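Local coordinates for PA0821 (Pseudomonas aeruginosa, PDB 7DRG), which probably acts as the immunity protein (antitoxin) that protects its own cell from a putative VRR-NUC nuclease effector of the type VI secretion system, at residues L58-D63 and P95-M100; T74-E79 and L109-T114; F127-K132 and S144-S149. All blocks are in the same frame, centred on the assembly; numbering follows the deposited sequence.

Contact 1 (L58-D63 and P95-M100); sequences LCQCFD and PLREMM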
loop_
_atom_site.group_PDB
_atom_site.type_symbol
_atom_site.label_atom_id
_atom_site.label_comp_id
_atom_site.label_asym_id
_atom_site.label_seq_id
_atom_site.Cartn_x
_atom_site.Cartn_y
_atom_site.Cartn_z
ATOM N N LEU B 58 -28.170 -22.721 12.730
ATOM C CA LEU B 58 -27.784 -21.339 12.466
ATOM C C LEU B 58 -28.427 -20.394 13.470
ATOM O O LEU B 58 -27.811 -19.412 13.901
ATOM C CB LEU B 58 -28.185 -20.953 11.041
ATOM C CG LEU B 58 -27.332 -21.556 9.923
ATOM C CD1 LEU B 58 -28.012 -21.353 8.568
ATOM C CD2 LEU B 58 -25.939 -20.915 9.916
ATOM N N CYS B 59 -29.676 -20.670 13.850
ATOM C CA CYS B 59 -30.335 -19.837 14.842
ATOM C C CYS B 59 -29.694 -19.991 16.208
ATOM O O CYS B 59 -29.644 -19.018 16.970
ATOM C CB CYS B 59 -31.818 -20.175 14.912
ATOM S SG CYS B 59 -32.700 -19.585 13.455
ATOM N N GLN B 60 -29.219 -21.199 16.543
ATOM C CA GLN B 60 -28.491 -21.375 17.794
ATOM C C GLN B 60 -27.153 -20.648 17.748
ATOM O O GLN B 60 -26.735 -20.051 18.748
ATOM C CB GLN B 60 -28.309 -22.867 18.091
ATOM C CG GLN B 60 -27.457 -23.186 19.323
ATOM C CD GLN B 60 -28.066 -22.757 20.650
ATOM O OE1 GLN B 60 -29.283 -22.662 20.802
ATOM N NE2 GLN B 60 -27.204 -22.514 21.632
ATOM N N CYS B 61 -26.491 -20.649 16.583
ATOM C CA CYS B 61 -25.291 -19.830 16.419
ATOM C C CYS B 61 -25.592 -18.364 16.697
ATOM O O CYS B 61 -24.836 -17.685 17.408
ATOM C CB CYS B 61 -24.718 -19.980 15.012
ATOM S SG CYS B 61 -24.051 -21.596 14.590
ATOM N N PHE B 62 -26.692 -17.852 16.136
ATOM C CA PHE B 62 -27.011 -16.447 16.347
ATOM C C PHE B 62 -27.341 -16.161 17.806
ATOM O O PHE B 62 -26.965 -15.105 18.327
ATOM C CB PHE B 62 -28.157 -16.005 15.435
ATOM C CG PHE B 62 -28.429 -14.529 15.504
ATOM C CD1 PHE B 62 -27.454 -13.624 15.112
ATOM C CD2 PHE B 62 -29.639 -14.043 15.970
ATOM C CE1 PHE B 62 -27.675 -12.261 15.181
ATOM C CE2 PHE B 62 -29.866 -12.669 16.033
ATOM C CZ PHE B 62 -28.881 -11.784 15.633
ATOM N N ASP B 63 -28.044 -17.078 18.488
ATOM C CA ASP B 63 -28.313 -16.877 19.912
ATOM C C ASP B 63 -27.015 -16.697 20.693
ATOM O O ASP B 63 -26.903 -15.808 21.542
ATOM C CB ASP B 63 -29.092 -18.062 20.483
ATOM C CG ASP B 63 -30.551 -18.090 20.061
ATOM O OD1 ASP B 63 -31.083 -17.053 19.608
ATOM O OD2 ASP B 63 -31.170 -19.168 20.218
ATOM N N PRO B 95 -37.390 -11.858 15.563
ATOM C CA PRO B 95 -36.397 -12.887 15.886
ATOM C C PRO B 95 -36.015 -13.678 14.648
ATOM O O PRO B 95 -36.839 -13.922 13.763
ATOM C CB PRO B 95 -37.122 -13.772 16.908
ATOM C CG PRO B 95 -38.083 -12.849 17.556
ATOM C CD PRO B 95 -38.549 -11.911 16.467
ATOM N N LEU B 96 -34.743 -14.077 14.593
ATOM C CA LEU B 96 -34.265 -14.839 13.445
ATOM C C LEU B 96 -35.081 -16.112 13.246
ATOM O O LEU B 96 -35.419 -16.460 12.111
ATOM C CB LEU B 96 -32.772 -15.158 13.604
ATOM C CG LEU B 96 -32.107 -15.858 12.423
ATOM C CD1 LEU B 96 -32.260 -15.007 11.170
ATOM C CD2 LEU B 96 -30.630 -16.099 12.709
ATOM N N ARG B 97 -35.444 -16.802 14.336
ATOM C CA ARG B 97 -36.249 -18.017 14.201
ATOM C C ARG B 97 -37.609 -17.735 13.575
ATOM O O ARG B 97 -38.168 -18.596 12.883
ATOM C CB ARG B 97 -36.437 -18.684 15.566
ATOM C CG ARG B 97 -35.162 -19.297 16.128
ATOM C CD ARG B 97 -35.318 -19.736 17.585
ATOM N NE ARG B 97 -34.016 -19.894 18.231
ATOM C CZ ARG B 97 -33.298 -21.004 18.188
ATOM N NH1 ARG B 97 -33.759 -22.057 17.532
ATOM N NH2 ARG B 97 -32.125 -21.043 18.804
ATOM N N GLU B 98 -38.162 -16.543 13.809
ATOM C CA GLU B 98 -39.455 -16.211 13.229
ATOM C C GLU B 98 -39.332 -15.955 11.732
ATOM O O GLU B 98 -40.196 -16.367 10.952
ATOM C CB GLU B 98 -40.054 -15.002 13.951
ATOM C CG GLU B 98 -41.480 -14.639 13.536
ATOM C CD GLU B 98 -42.551 -15.569 14.102
ATOM O OE1 GLU B 98 -42.296 -16.285 15.094
ATOM O OE2 GLU B 98 -43.669 -15.573 13.543
HETATM N N MSE B 99 -38.259 -15.294 11.310
HETATM C CA MSE B 99 -38.056 -15.030 9.892
HETATM C C MSE B 99 -37.750 -16.327 9.146
HETATM O O MSE B 99 -38.238 -16.541 8.033
HETATM C CB MSE B 99 -36.943 -14.000 9.695
HETATM C CG MSE B 99 -37.366 -12.607 10.120
HETATM SE SE MSE B 99 -35.966 -11.288 9.802
HETATM C CE MSE B 99 -34.719 -11.826 11.217
HETATM N N MSE B 100 -36.993 -17.208 9.779
HETATM C CA MSE B 100 -36.676 -18.487 9.109
HETATM C C MSE B 100 -37.943 -19.349 9.039
HETATM O O MSE B 100 -38.073 -20.123 8.108
HETATM C CB MSE B 100 -35.587 -19.230 9.881
HETATM C CG MSE B 100 -34.330 -18.453 10.100
HETATM SE SE MSE B 100 -32.822 -19.597 9.647
HETATM C CE MSE B 100 -33.360 -19.501 7.845
#
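Cys59 and Arg97 meet where two helices of this type VI immunity-family protein, 52-69 and 96-101, lie nearly antiparallel beside each other. The short segments cross at 159° with their axes 10.3 Å apart, far enough for side chains to fill the gap. Cys59 points toward helix 96-101. Its thiol, SG anti to the carbonyl carbon (chi1 -72°), touches three residues there: Cys59 SG lies 3.6 Å from Arg97 CG and also meets the selenium of selenomethionine Met100 and Leu96 CG. The same cysteine supports the arginine, since Cys59 CB sits 3.7 Å above the centre of the Arg97 guanidinium and backs one of its faces.

From there Arg97, extended from CG to NE, reaches across to Asp63, one turn further along the first helix. NH2 of Arg97 gives a nearly straight salt-bridge hydrogen bond to Asp63 OD2, modelled at 2.5 Å. The oxygen lies in the guanidinium plane, whereas the donor stands 39° above the carboxylate plane. The Gln60 side chain runs alongside the arginine without bonding to it, Gln60 OE1 and Arg97 NH2 being 3.8 Å apart.

On the inner side Leu96 leans on Phe62, with CD2 of Leu96 3.7 Å from CB of Phe62 and slightly farther from its ring. The charged pair thus lies on the exposed side and the apolar residues on the buried side, where Phe62 stacks on Tyr113 and meets Phe127, Leu96 packs on Phe111 and Met100 on Leu109 of strand 109-114, while Leu58 and Cys61 turn to helix 161-173.

Contact 2 (T74-E79 and L109-T114); sequences TWLWRE and LSFCYT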
loop_
_atom_site.group_PDB
_atom_site.type_symbol
_atom_site.label_atom_id
_atom_site.label_comp_id
_atom_site.label_asym_id
_atom_site.label_seq_id
_atom_site.Cartn_x
_atom_site.Cartn_y
_atom_site.Cartn_z
ATOM N N THR B 74 -26.994 -2.836 15.065
ATOM C CA THR B 74 -27.764 -1.662 14.665
ATOM C C THR B 74 -28.648 -1.887 13.439
ATOM O O THR B 74 -29.707 -1.263 13.336
ATOM C CB THR B 74 -26.818 -0.489 14.401
ATOM O OG1 THR B 74 -25.768 -0.912 13.527
ATOM C CG2 THR B 74 -26.227 0.016 15.707
ATOM N N TRP B 75 -28.251 -2.771 12.521
ATOM C CA TRP B 75 -28.955 -2.929 11.254
ATOM C C TRP B 75 -29.030 -4.391 10.841
ATOM O O TRP B 75 -28.112 -5.175 11.098
ATOM C CB TRP B 75 -28.272 -2.135 10.127
ATOM C CG TRP B 75 -28.092 -0.705 10.453
ATOM C CD1 TRP B 75 -26.935 -0.087 10.829
ATOM C CD2 TRP B 75 -29.106 0.308 10.448
ATOM N NE1 TRP B 75 -27.166 1.241 11.066
ATOM C CE2 TRP B 75 -28.488 1.516 10.832
ATOM C CE3 TRP B 75 -30.475 0.309 10.167
ATOM C CZ2 TRP B 75 -29.188 2.712 10.939
ATOM C CZ3 TRP B 75 -31.169 1.501 10.269
ATOM C CH2 TRP B 75 -30.522 2.688 10.650
ATOM N N LEU B 76 -30.128 -4.741 10.170
ATOM C CA LEU B 76 -30.272 -6.029 9.503
ATOM C C LEU B 76 -30.496 -5.792 8.016
ATOM O O LEU B 76 -31.490 -5.159 7.625
ATOM C CB LEU B 76 -31.434 -6.833 10.095
ATOM C CG LEU B 76 -31.764 -8.091 9.296
ATOM C CD1 LEU B 76 -30.596 -9.064 9.318
ATOM C CD2 LEU B 76 -33.023 -8.738 9.860
ATOM N N TRP B 77 -29.587 -6.309 7.193
ATOM C CA TRP B 77 -29.697 -6.256 5.737
ATOM C C TRP B 77 -30.169 -7.608 5.211
ATOM O O TRP B 77 -29.664 -8.656 5.632
ATOM C CB TRP B 77 -28.350 -5.884 5.092
ATOM C CG TRP B 77 -27.956 -4.428 5.208
ATOM C CD1 TRP B 77 -27.065 -3.873 6.097
ATOM C CD2 TRP B 77 -28.430 -3.346 4.391
ATOM N NE1 TRP B 77 -26.972 -2.516 5.880
ATOM C CE2 TRP B 77 -27.794 -2.169 4.841
ATOM C CE3 TRP B 77 -29.331 -3.260 3.327
ATOM C CZ2 TRP B 77 -28.033 -0.924 4.261
ATOM C CZ3 TRP B 77 -29.570 -2.023 2.756
ATOM C CH2 TRP B 77 -28.927 -0.872 3.228
ATOM N N ARG B 78 -31.141 -7.585 4.300
ATOM C CA ARG B 78 -31.646 -8.790 3.659
ATOM C C ARG B 78 -31.786 -8.531 2.166
ATOM O O ARG B 78 -32.279 -7.475 1.762
ATOM C CB ARG B 78 -33.001 -9.224 4.243
ATOM C CG ARG B 78 -32.958 -9.677 5.709
ATOM C CD ARG B 78 -34.355 -10.031 6.201
ATOM N NE ARG B 78 -35.247 -8.900 6.007
ATOM C CZ ARG B 78 -36.562 -8.999 5.897
ATOM N NH1 ARG B 78 -37.151 -10.189 5.978
ATOM N NH2 ARG B 78 -37.288 -7.904 5.709
ATOM N N GLU B 79 -31.357 -9.490 1.348
ATOM C CA GLU B 79 -31.436 -9.317 -0.100
ATOM C C GLU B 79 -32.817 -9.724 -0.595
ATOM O O GLU B 79 -33.220 -10.882 -0.439
ATOM C CB GLU B 79 -30.353 -10.122 -0.814
ATOM C CG GLU B 79 -30.438 -10.006 -2.331
ATOM C CD GLU B 79 -29.204 -10.527 -3.041
ATOM O OE1 GLU B 79 -29.077 -10.278 -4.260
ATOM O OE2 GLU B 79 -28.361 -11.176 -2.384
ATOM N N LEU B 109 -31.455 -17.952 2.015
ATOM C CA LEU B 109 -31.165 -17.329 3.300
ATOM C C LEU B 109 -30.300 -16.102 3.069
ATOM O O LEU B 109 -29.219 -16.207 2.485
ATOM C CB LEU B 109 -30.439 -18.293 4.231
ATOM C CG LEU B 109 -31.094 -19.638 4.490
ATOM C CD1 LEU B 109 -30.453 -20.246 5.711
ATOM C CD2 LEU B 109 -32.584 -19.463 4.652
ATOM N N SER B 110 -30.762 -14.945 3.543
ATOM C CA SER B 110 -29.988 -13.709 3.410
ATOM C C SER B 110 -30.238 -12.878 4.664
ATOM O O SER B 110 -31.315 -12.297 4.817
ATOM C CB SER B 110 -30.375 -12.947 2.147
ATOM O OG SER B 110 -29.618 -11.753 2.018
ATOM N N PHE B 111 -29.250 -12.840 5.560
ATOM C CA PHE B 111 -29.359 -12.098 6.811
ATOM C C PHE B 111 -27.990 -11.546 7.147
ATOM O O PHE B 111 -27.049 -12.318 7.363
ATOM C CB PHE B 111 -29.849 -12.985 7.964
ATOM C CG PHE B 111 -31.190 -13.613 7.726
ATOM C CD1 PHE B 111 -32.354 -12.911 7.995
ATOM C CD2 PHE B 111 -31.286 -14.913 7.249
ATOM C CE1 PHE B 111 -33.589 -13.490 7.785
ATOM C CE2 PHE B 111 -32.523 -15.496 7.028
ATOM C CZ PHE B 111 -33.674 -14.783 7.297
ATOM N N CYS B 112 -27.876 -10.226 7.217
ATOM C CA CYS B 112 -26.607 -9.592 7.560
ATOM C C CYS B 112 -26.847 -8.580 8.673
ATOM O O CYS B 112 -27.394 -7.502 8.425
ATOM C CB CYS B 112 -25.983 -8.928 6.339
ATOM S SG CYS B 112 -24.376 -8.222 6.710
ATOM N N TYR B 113 -26.442 -8.934 9.893
ATOM C CA TYR B 113 -26.525 -8.041 11.038
ATOM C C TYR B 113 -25.218 -7.275 11.155
ATOM O O TYR B 113 -24.138 -7.880 11.150
ATOM C CB TYR B 113 -26.760 -8.820 12.332
ATOM C CG TYR B 113 -28.091 -9.532 12.430
ATOM C CD1 TYR B 113 -28.247 -10.826 11.942
ATOM C CD2 TYR B 113 -29.180 -8.919 13.034
ATOM C CE1 TYR B 113 -29.469 -11.495 12.059
ATOM C CE2 TYR B 113 -30.403 -9.585 13.158
ATOM C CZ TYR B 113 -30.534 -10.859 12.660
ATOM O OH TYR B 113 -31.738 -11.511 12.784
ATOM N N THR B 114 -25.315 -5.951 11.266
ATOM C CA THR B 114 -24.128 -5.108 11.358
ATOM C C THR B 114 -24.252 -4.163 12.546
ATOM O O THR B 114 -25.311 -4.031 13.160
ATOM C CB THR B 114 -23.897 -4.296 10.076
ATOM O OG1 THR B 114 -24.924 -3.306 9.936
ATOM C CG2 THR B 114 -23.877 -5.193 8.846
HETATM O O HOH W 1 -28.193 -9.760 3.075
HETATM O O HOH W 2 -27.788 -12.468 0.148
#
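Leu76 CD1 stands over one face of the Tyr113 ring, 3.6 Å from the centroid and only 5° off the normal, a CH-pi contact that reaches all six ring carbons about equally. The same methyl lies at the edge of the Phe111 ring, which Arg78 CD approaches obliquely. On the other side of the strands, Thr114 OG1 lies at the edge of the Trp75 indole and Thr114 CG2 near that of Trp77, whose CB packs on Cys112 CB.

The backbones form an antiparallel ladder in which Trp75-Thr114 and Trp77-Cys112 are hydrogen-bonded pairs and Leu76-Tyr113 is a non-hydrogen-bonded one. At its start is a classic beta bulge: Thr74 and Trp75 both face Thr114, whose O accepts from two amides. Thr74 N reaches Thr114 O at 2.8 Å in the carbonyl plane, and Trp75 N reaches Thr114 O at 3.3 Å from 40° above it.

At the far end Ser110 OG, anti to its backbone N (chi1 -180°), takes over from the backbone and accepts from Glu79 N at 2.9 Å. Two waters also meet this hydroxyl, one linking it to Glu79 OE2 and the other weakly to Trp77 O. Arg78 NH2 is held by the carbonyls of Gln83 and Lys85, and Tyr113 also touches Met99 of helix 96-101.

Contact 3 (F127-K132 and S144-S149); sequences FDIYGK and SVLEFS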
loop_
_atom_site.group_PDB
_atom_site.type_symbol
_atom_site.label_atom_id
_atom_site.label_comp_id
_atom_site.label_asym_id
_atom_site.label_seq_id
_atom_site.Cartn_x
_atom_site.Cartn_y
_atom_site.Cartn_z
ATOM N N PHE B 127 -22.822 -10.584 11.775
ATOM C CA PHE B 127 -23.302 -11.960 11.666
ATOM C C PHE B 127 -24.035 -12.040 10.338
ATOM O O PHE B 127 -25.081 -11.412 10.178
ATOM C CB PHE B 127 -24.215 -12.333 12.837
ATOM C CG PHE B 127 -24.549 -13.800 12.918
ATOM C CD1 PHE B 127 -25.655 -14.314 12.249
ATOM C CD2 PHE B 127 -23.781 -14.663 13.690
ATOM C CE1 PHE B 127 -25.985 -15.660 12.341
ATOM C CE2 PHE B 127 -24.123 -16.021 13.789
ATOM C CZ PHE B 127 -25.203 -16.513 13.110
ATOM N N ASP B 128 -23.484 -12.796 9.390
ATOM C CA ASP B 128 -23.935 -12.758 8.002
ATOM C C ASP B 128 -24.180 -14.179 7.516
ATOM O O ASP B 128 -23.236 -14.970 7.427
ATOM C CB ASP B 128 -22.874 -12.059 7.141
ATOM C CG ASP B 128 -23.304 -11.837 5.702
ATOM O OD1 ASP B 128 -24.336 -12.375 5.258
ATOM O OD2 ASP B 128 -22.579 -11.100 5.005
ATOM N N ILE B 129 -25.433 -14.496 7.174
ATOM C CA ILE B 129 -25.800 -15.792 6.616
ATOM C C ILE B 129 -26.105 -15.622 5.140
ATOM O O ILE B 129 -26.905 -14.759 4.763
ATOM C CB ILE B 129 -27.019 -16.405 7.323
ATOM C CG1 ILE B 129 -26.724 -16.654 8.799
ATOM C CG2 ILE B 129 -27.431 -17.705 6.627
ATOM C CD1 ILE B 129 -27.996 -16.923 9.595
ATOM N N TYR B 130 -25.488 -16.457 4.310
ATOM C CA TYR B 130 -25.781 -16.509 2.878
ATOM C C TYR B 130 -26.067 -17.970 2.545
ATOM O O TYR B 130 -25.145 -18.787 2.483
ATOM C CB TYR B 130 -24.618 -15.938 2.074
ATOM C CG TYR B 130 -24.780 -16.008 0.575
ATOM C CD1 TYR B 130 -25.424 -14.999 -0.113
ATOM C CD2 TYR B 130 -24.247 -17.065 -0.148
ATOM C CE1 TYR B 130 -25.561 -15.050 -1.484
ATOM C CE2 TYR B 130 -24.376 -17.125 -1.515
ATOM C CZ TYR B 130 -25.039 -16.117 -2.175
ATOM O OH TYR B 130 -25.178 -16.161 -3.544
ATOM N N GLY B 131 -27.345 -18.305 2.349
ATOM C CA GLY B 131 -27.746 -19.695 2.252
ATOM C C GLY B 131 -28.396 -20.060 0.936
ATOM O O GLY B 131 -29.377 -19.425 0.540
ATOM N N LYS B 132 -27.860 -21.068 0.252
ATOM C CA LYS B 132 -28.354 -21.438 -1.071
ATOM C C LYS B 132 -29.718 -22.112 -0.979
ATOM O O LYS B 132 -30.024 -22.816 -0.013
ATOM C CB LYS B 132 -27.370 -22.373 -1.771
ATOM C CG LYS B 132 -25.937 -21.844 -1.815
ATOM C CD LYS B 132 -25.888 -20.456 -2.441
ATOM C CE LYS B 132 -26.172 -20.521 -3.927
ATOM N NZ LYS B 132 -26.193 -19.162 -4.555
ATOM N N SER B 144 -22.948 -22.751 1.100
ATOM C CA SER B 144 -23.398 -21.563 1.810
ATOM C C SER B 144 -22.280 -21.038 2.713
ATOM O O SER B 144 -21.240 -21.677 2.898
ATOM C CB SER B 144 -24.661 -21.878 2.618
ATOM O OG SER B 144 -25.720 -22.283 1.751
ATOM N N VAL B 145 -22.494 -19.847 3.269
ATOM C CA VAL B 145 -21.450 -19.158 4.027
ATOM C C VAL B 145 -22.053 -18.526 5.270
ATOM O O VAL B 145 -23.100 -17.876 5.198
ATOM C CB VAL B 145 -20.745 -18.074 3.184
ATOM C CG1 VAL B 145 -19.768 -17.282 4.051
ATOM C CG2 VAL B 145 -20.029 -18.688 1.986
ATOM N N LEU B 146 -21.386 -18.706 6.407
ATOM C CA LEU B 146 -21.629 -17.916 7.608
ATOM C C LEU B 146 -20.365 -17.132 7.912
ATOM O O LEU B 146 -19.287 -17.722 8.027
ATOM C CB LEU B 146 -21.981 -18.800 8.809
ATOM C CG LEU B 146 -22.032 -18.087 10.163
ATOM C CD1 LEU B 146 -23.100 -16.999 10.183
ATOM C CD2 LEU B 146 -22.292 -19.077 11.290
ATOM N N GLU B 147 -20.495 -15.816 8.055
ATOM C CA GLU B 147 -19.386 -14.967 8.475
ATOM C C GLU B 147 -19.808 -14.183 9.702
ATOM O O GLU B 147 -20.944 -13.711 9.786
ATOM C CB GLU B 147 -18.959 -13.976 7.387
ATOM C CG GLU B 147 -18.329 -14.582 6.171
ATOM C CD GLU B 147 -17.494 -13.565 5.418
ATOM O OE1 GLU B 147 -16.263 -13.726 5.393
ATOM O OE2 GLU B 147 -18.067 -12.589 4.872
ATOM N N PHE B 148 -18.892 -14.031 10.651
ATOM C CA PHE B 148 -19.228 -13.292 11.854
ATOM C C PHE B 148 -17.960 -12.668 12.405
ATOM O O PHE B 148 -16.851 -13.124 12.124
ATOM C CB PHE B 148 -19.908 -14.192 12.897
ATOM C CG PHE B 148 -18.988 -15.191 13.522
ATOM C CD1 PHE B 148 -18.594 -16.315 12.825
ATOM C CD2 PHE B 148 -18.499 -14.989 14.803
ATOM C CE1 PHE B 148 -17.727 -17.240 13.408
ATOM C CE2 PHE B 148 -17.633 -15.905 15.392
ATOM C CZ PHE B 148 -17.250 -17.033 14.685
ATOM N N SER B 149 -18.123 -11.596 13.172
ATOM C CA SER B 149 -16.936 -10.902 13.636
ATOM C C SER B 149 -17.204 -10.183 14.944
ATOM O O SER B 149 -18.341 -9.840 15.272
ATOM C CB SER B 149 -16.439 -9.895 12.591
ATOM O OG SER B 149 -17.312 -8.776 12.517
HETATM O O HOH W 3 -19.876 -10.504 5.374
#
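Phe127 and Leu146 pack together across two antiparallel strands, 126-131 and 144-151, on the face they share with Ile129 and Phe148; it is a buried contact whose centre lies about 10 Å from the centre of the chain. CD1 of Leu146 lies over one face of the Phe127 ring in a CH-pi contact, 3.8 Å from the centroid and shifted toward the rim, with CZ the nearest ring atom. Leu146 CD1 also touches Ile129 CG1 at 3.9 Å, so one leucine branch bridges two residues of the opposing strand. Phe148 adds CB beside Phe127 CD2; its CG lies between the backbone N and the carbonyl carbon (chi1 71°). The Phe148 ring leads away and meets Phe162 and Phe169.

Asp128 with Glu147 and Tyr130 with Val145 are the hydrogen-bonded pairs, each closed by two backbone bonds; the shortest runs from Asp128 N to Glu147 O at 2.7 Å. Beyond them Ser144 OG replaces a carbonyl and accepts from Lys132 N at 2.9 Å.

On the reverse face, touched by helix 213-216, a water donates to both Asp128 OD2 and Glu147 OE2. Asp128 OD2 and Glu147 OE2 stand 4.8 Å apart, and the shared water may ease any repulsion if both are ionised. Glu147 OE1 is hydrogen-bonded to Thr43 OG1. With neighbours 34-46 and 109-114 bonded to their outer edges, these are interior strands of an antiparallel sheet, apolar toward helices 52-69 and 161-173 and polar in part on the reverse.

Overall arrangement
Helix 52-69 is followed by strand 75-77, and helix 96-101 by strand 109-114. Contacts 1 and 2 therefore cross along the chain: contact 1 closes the loop from 63 to 95, and contact 2 the loop from 79 to 109 that overlaps it. Contact 3 follows in series, closing a short connection that carries helix 134-139. Strands 109-114 and 126-131 are neighbours, so contacts 2 and 3 continue one another through backbone pairing, Phe111 O to Ile129 N among the bonds. Contact 1 lies against both: Met99 meets Leu76, and Leu96 reaches Ile129, tying the helix pair to the sheet.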